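PDB 3UMO: ATP-dependent 6-phosphofructokinase isozyme 2, which catalyses the ATP-dependent phosphorylation of D-fructose 6-phosphate to fructose 1,6-bisphosphate, the first committing step of glycolysis. Local coordinates for residues 126-131 against 159-164. Sequence-based numbering, arbitrary orientation.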
ATOM      1  N   LEU A 126      37.056  27.886  -3.802  1.00 26.65           N
ATOM      2  CA  LEU A 126      37.917  28.868  -4.451  1.00 32.00           C
ATOM      3  C   LEU A 126      39.402  28.481  -4.439  1.00 28.13           C
ATOM      4  O   LEU A 126      40.247  29.207  -4.973  1.00 32.44           O
ATOM      5  CB  LEU A 126      37.682  30.266  -3.866  1.00 32.54           C
ATOM      6  CG  LEU A 126      36.232  30.728  -4.059  1.00 37.51           C
ATOM      7  CD1 LEU A 126      36.017  32.141  -3.533  1.00 41.08           C
ATOM      8  CD2 LEU A 126      35.820  30.624  -5.529  1.00 31.09           C
ATOM      9  N   GLU A 127      39.713  27.333  -3.844  1.00 31.51           N
ATOM     10  CA  GLU A 127      41.058  26.773  -3.935  1.00 41.70           C
ATOM     11  C   GLU A 127      41.196  25.887  -5.168  1.00 36.23           C
ATOM     12  O   GLU A 127      42.295  25.456  -5.515  1.00 38.78           O
ATOM     13  CB  GLU A 127      41.412  25.989  -2.671  1.00 40.45           C
ATOM     14  CG  GLU A 127      41.599  26.865  -1.445  1.00 54.58           C
ATOM     15  CD  GLU A 127      41.852  26.063  -0.186  1.00 68.50           C
ATOM     16  OE1 GLU A 127      41.985  24.824  -0.285  1.00 72.90           O
ATOM     17  OE2 GLU A 127      41.915  26.673   0.904  1.00 73.92           O
ATOM     18  N   ILE A 128      40.071  25.613  -5.823  1.00 30.95           N
ATOM     19  CA  ILE A 128      40.074  24.847  -7.064  1.00 36.61           C
ATOM     20  C   ILE A 128      40.772  25.673  -8.143  1.00 38.83           C
ATOM     21  O   ILE A 128      40.571  26.888  -8.228  1.00 32.90           O
ATOM     22  CB  ILE A 128      38.635  24.489  -7.494  1.00 30.74           C
ATOM     23  CG1 ILE A 128      38.017  23.510  -6.492  1.00 29.81           C
ATOM     24  CG2 ILE A 128      38.611  23.898  -8.884  1.00 28.39           C
ATOM     25  CD1 ILE A 128      36.517  23.326  -6.662  1.00 27.23           C
ATOM     26  N   GLU A 129      41.610  25.021  -8.946  1.00 33.34           N
ATOM     27  CA  GLU A 129      42.364  25.724  -9.978  1.00 40.28           C
ATOM     28  C   GLU A 129      41.468  26.166 -11.132  1.00 39.72           C
ATOM     29  O   GLU A 129      40.398  25.599 -11.352  1.00 38.72           O
ATOM     30  CB  GLU A 129      43.504  24.846 -10.505  1.00 41.15           C
ATOM     31  CG  GLU A 129      43.062  23.505 -11.062  1.00 44.21           C
ATOM     32  CD  GLU A 129      43.058  22.404 -10.015  1.00 52.09           C
ATOM     33  OE1 GLU A 129      42.392  22.554  -8.967  1.00 41.37           O
ATOM     34  OE2 GLU A 129      43.738  21.385 -10.243  1.00 67.37           O
ATOM     35  N   SER A 130      41.909  27.183 -11.866  1.00 33.16           N
ATOM     36  CA  SER A 130      41.183  27.633 -13.050  1.00 34.36           C
ATOM     37  C   SER A 130      41.159  26.528 -14.098  1.00 38.54           C
ATOM     38  O   SER A 130      42.162  25.838 -14.307  1.00 38.24           O
ATOM     39  CB  SER A 130      41.829  28.897 -13.630  1.00 40.29           C
ATOM     40  OG  SER A 130      41.443  29.102 -14.980  1.00 44.47           O
ATOM     41  N   GLY A 131      40.009  26.345 -14.741  1.00 33.14           N
ATOM     42  CA  GLY A 131      39.879  25.352 -15.789  1.00 35.96           C
ATOM     43  C   GLY A 131      39.323  24.033 -15.287  1.00 28.46           C
ATOM     44  O   GLY A 131      38.818  23.227 -16.068  1.00 35.06           O
ATOM     45  N   GLN A 159      36.898  33.029 -11.632  1.00 44.52           N
ATOM     46  CA  GLN A 159      38.286  32.592 -11.680  1.00 52.33           C
ATOM     47  C   GLN A 159      38.467  31.299 -12.461  1.00 44.31           C
ATOM     48  O   GLN A 159      39.379  30.516 -12.185  1.00 48.28           O
ATOM     49  CB  GLN A 159      38.830  32.419 -10.272  1.00 47.78           C
ATOM     50  CG  GLN A 159      38.016  31.476  -9.438  1.00 41.17           C
ATOM     51  CD  GLN A 159      38.542  31.369  -8.038  1.00 43.80           C
ATOM     52  OE1 GLN A 159      38.309  32.251  -7.213  1.00 48.43           O
ATOM     53  NE2 GLN A 159      39.274  30.294  -7.756  1.00 44.07           N
ATOM     54  N   GLY A 160      37.587  31.076 -13.428  1.00 33.65           N
ATOM     55  CA  GLY A 160      37.789  30.020 -14.400  1.00 37.88           C
ATOM     56  C   GLY A 160      37.361  28.631 -13.982  1.00 31.25           C
ATOM     57  O   GLY A 160      37.682  27.664 -14.669  1.00 39.00           O
ATOM     58  N   ILE A 161      36.642  28.516 -12.870  1.00 31.86           N
ATOM     59  CA  ILE A 161      36.089  27.218 -12.485  1.00 27.93           C
ATOM     60  C   ILE A 161      34.835  26.937 -13.306  1.00 34.46           C
ATOM     61  O   ILE A 161      33.915  27.758 -13.345  1.00 34.84           O
ATOM     62  CB  ILE A 161      35.756  27.151 -10.986  1.00 27.26           C
ATOM     63  CG1 ILE A 161      37.023  27.375 -10.157  1.00 33.28           C
ATOM     64  CG2 ILE A 161      35.120  25.802 -10.645  1.00 24.59           C
ATOM     65  CD1 ILE A 161      36.764  27.574  -8.683  1.00 34.27           C
ATOM     66  N   ARG A 162      34.813  25.788 -13.978  1.00 28.98           N
ATOM     67  CA  ARG A 162      33.698  25.434 -14.847  1.00 29.17           C
ATOM     68  C   ARG A 162      32.621  24.723 -14.029  1.00 26.21           C
ATOM     69  O   ARG A 162      32.868  23.663 -13.461  1.00 25.45           O
ATOM     70  CB  ARG A 162      34.184  24.569 -16.013  1.00 28.45           C
ATOM     71  CG  ARG A 162      35.239  25.258 -16.890  1.00 32.94           C
ATOM     72  CD  ARG A 162      35.901  24.277 -17.854  1.00 42.86           C
ATOM     73  NE  ARG A 162      35.051  23.948 -18.995  1.00 45.10           N
ATOM     74  CZ  ARG A 162      35.293  22.958 -19.849  1.00 51.27           C
ATOM     75  NH1 ARG A 162      36.359  22.184 -19.690  1.00 51.17           N
ATOM     76  NH2 ARG A 162      34.464  22.735 -20.861  1.00 58.19           N
ATOM     77  N   CYS A 163      31.432  25.316 -13.960  1.00 25.41           N
ATOM     78  CA  CYS A 163      30.394  24.809 -13.063  1.00 24.79           C
ATOM     79  C   CYS A 163      29.303  23.992 -13.748  1.00 25.92           C
ATOM     80  O   CYS A 163      28.758  24.389 -14.783  1.00 28.76           O
ATOM     81  CB  CYS A 163      29.770  25.964 -12.275  1.00 26.75           C
ATOM     82  SG  CYS A 163      30.940  26.788 -11.169  1.00 30.39           S
ATOM     83  N   ILE A 164      28.999  22.842 -13.151  1.00 21.45           N
ATOM     84  CA  ILE A 164      27.911  21.985 -13.593  1.00 18.26           C
ATOM     85  C   ILE A 164      26.909  21.927 -12.450  1.00 28.32           C
ATOM     86  O   ILE A 164      27.293  21.777 -11.288  1.00 22.62           O
ATOM     87  CB  ILE A 164      28.437  20.574 -13.922  1.00 19.65           C
ATOM     88  CG1 ILE A 164      29.387  20.643 -15.124  1.00 23.27           C
ATOM     89  CG2 ILE A 164      27.288  19.604 -14.183  1.00 21.27           C
ATOM     90  CD1 ILE A 164      30.071  19.318 -15.444  1.00 25.50           C
TER
HETATM   91  O   HOH W   1      40.606  29.120  -9.753  1.00 46.29           O
HETATM   92  O   HOH W   2      38.977  23.552 -18.681  1.00 42.87           O
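The carboxamide of Gln-159 meets Leu-126 in two ways: methyl CD2 of Leu-126 lies over one face, 3.4 Å from OE1, while the NE2 edge turns to the leucine's backbone. There Gln-159 NE2 donates to Leu-126 O (3.1 Å), an acceptor almost in the amide plane although the N-H arrives from above the plane of the leucine carbonyl. The other flat group, the guanidinium of Arg-162, has Gly-131 O at its edge, and water 2 bridges that oxygen to NH1, weakly on the arginine side. Water 1 accepts from Gln-159 NE2 at 2.7 Å and donates to the backbone oxygens of Ile-128 and Gln-159, so NE2 has two partners that hold the amide's rotation. CG of Gln-159 stands between the backbone N and carbonyl carbon (chi1 56°), from where the extended chain carries the amide to Leu-126. An alanine in place of Gln-159 would probably leave Leu-126 O without its NE2 donor, water 1 with one partner fewer and Leu-126 CD2 without the amide beneath it. Between the two flat groups, Gly-131 N donates to Gly-160 O (2.7 Å), and Ile-161 CD1 packs on Ile-128 CB (3.8 Å), the isoleucine side chains crossing at about a right angle. Gly-160, at positive phi, is the C-prime residue of the Schellman motif that closes helix 146-158. The contact joins the two connections at one end of a beta-alpha-beta crossover: the loop leading from helix 115-125 into its first strand, 133-137, and the turn from helix 146-158 into the parallel second strand, 162-166, with Ile-128 and Ile-161 both resting on Leu-134.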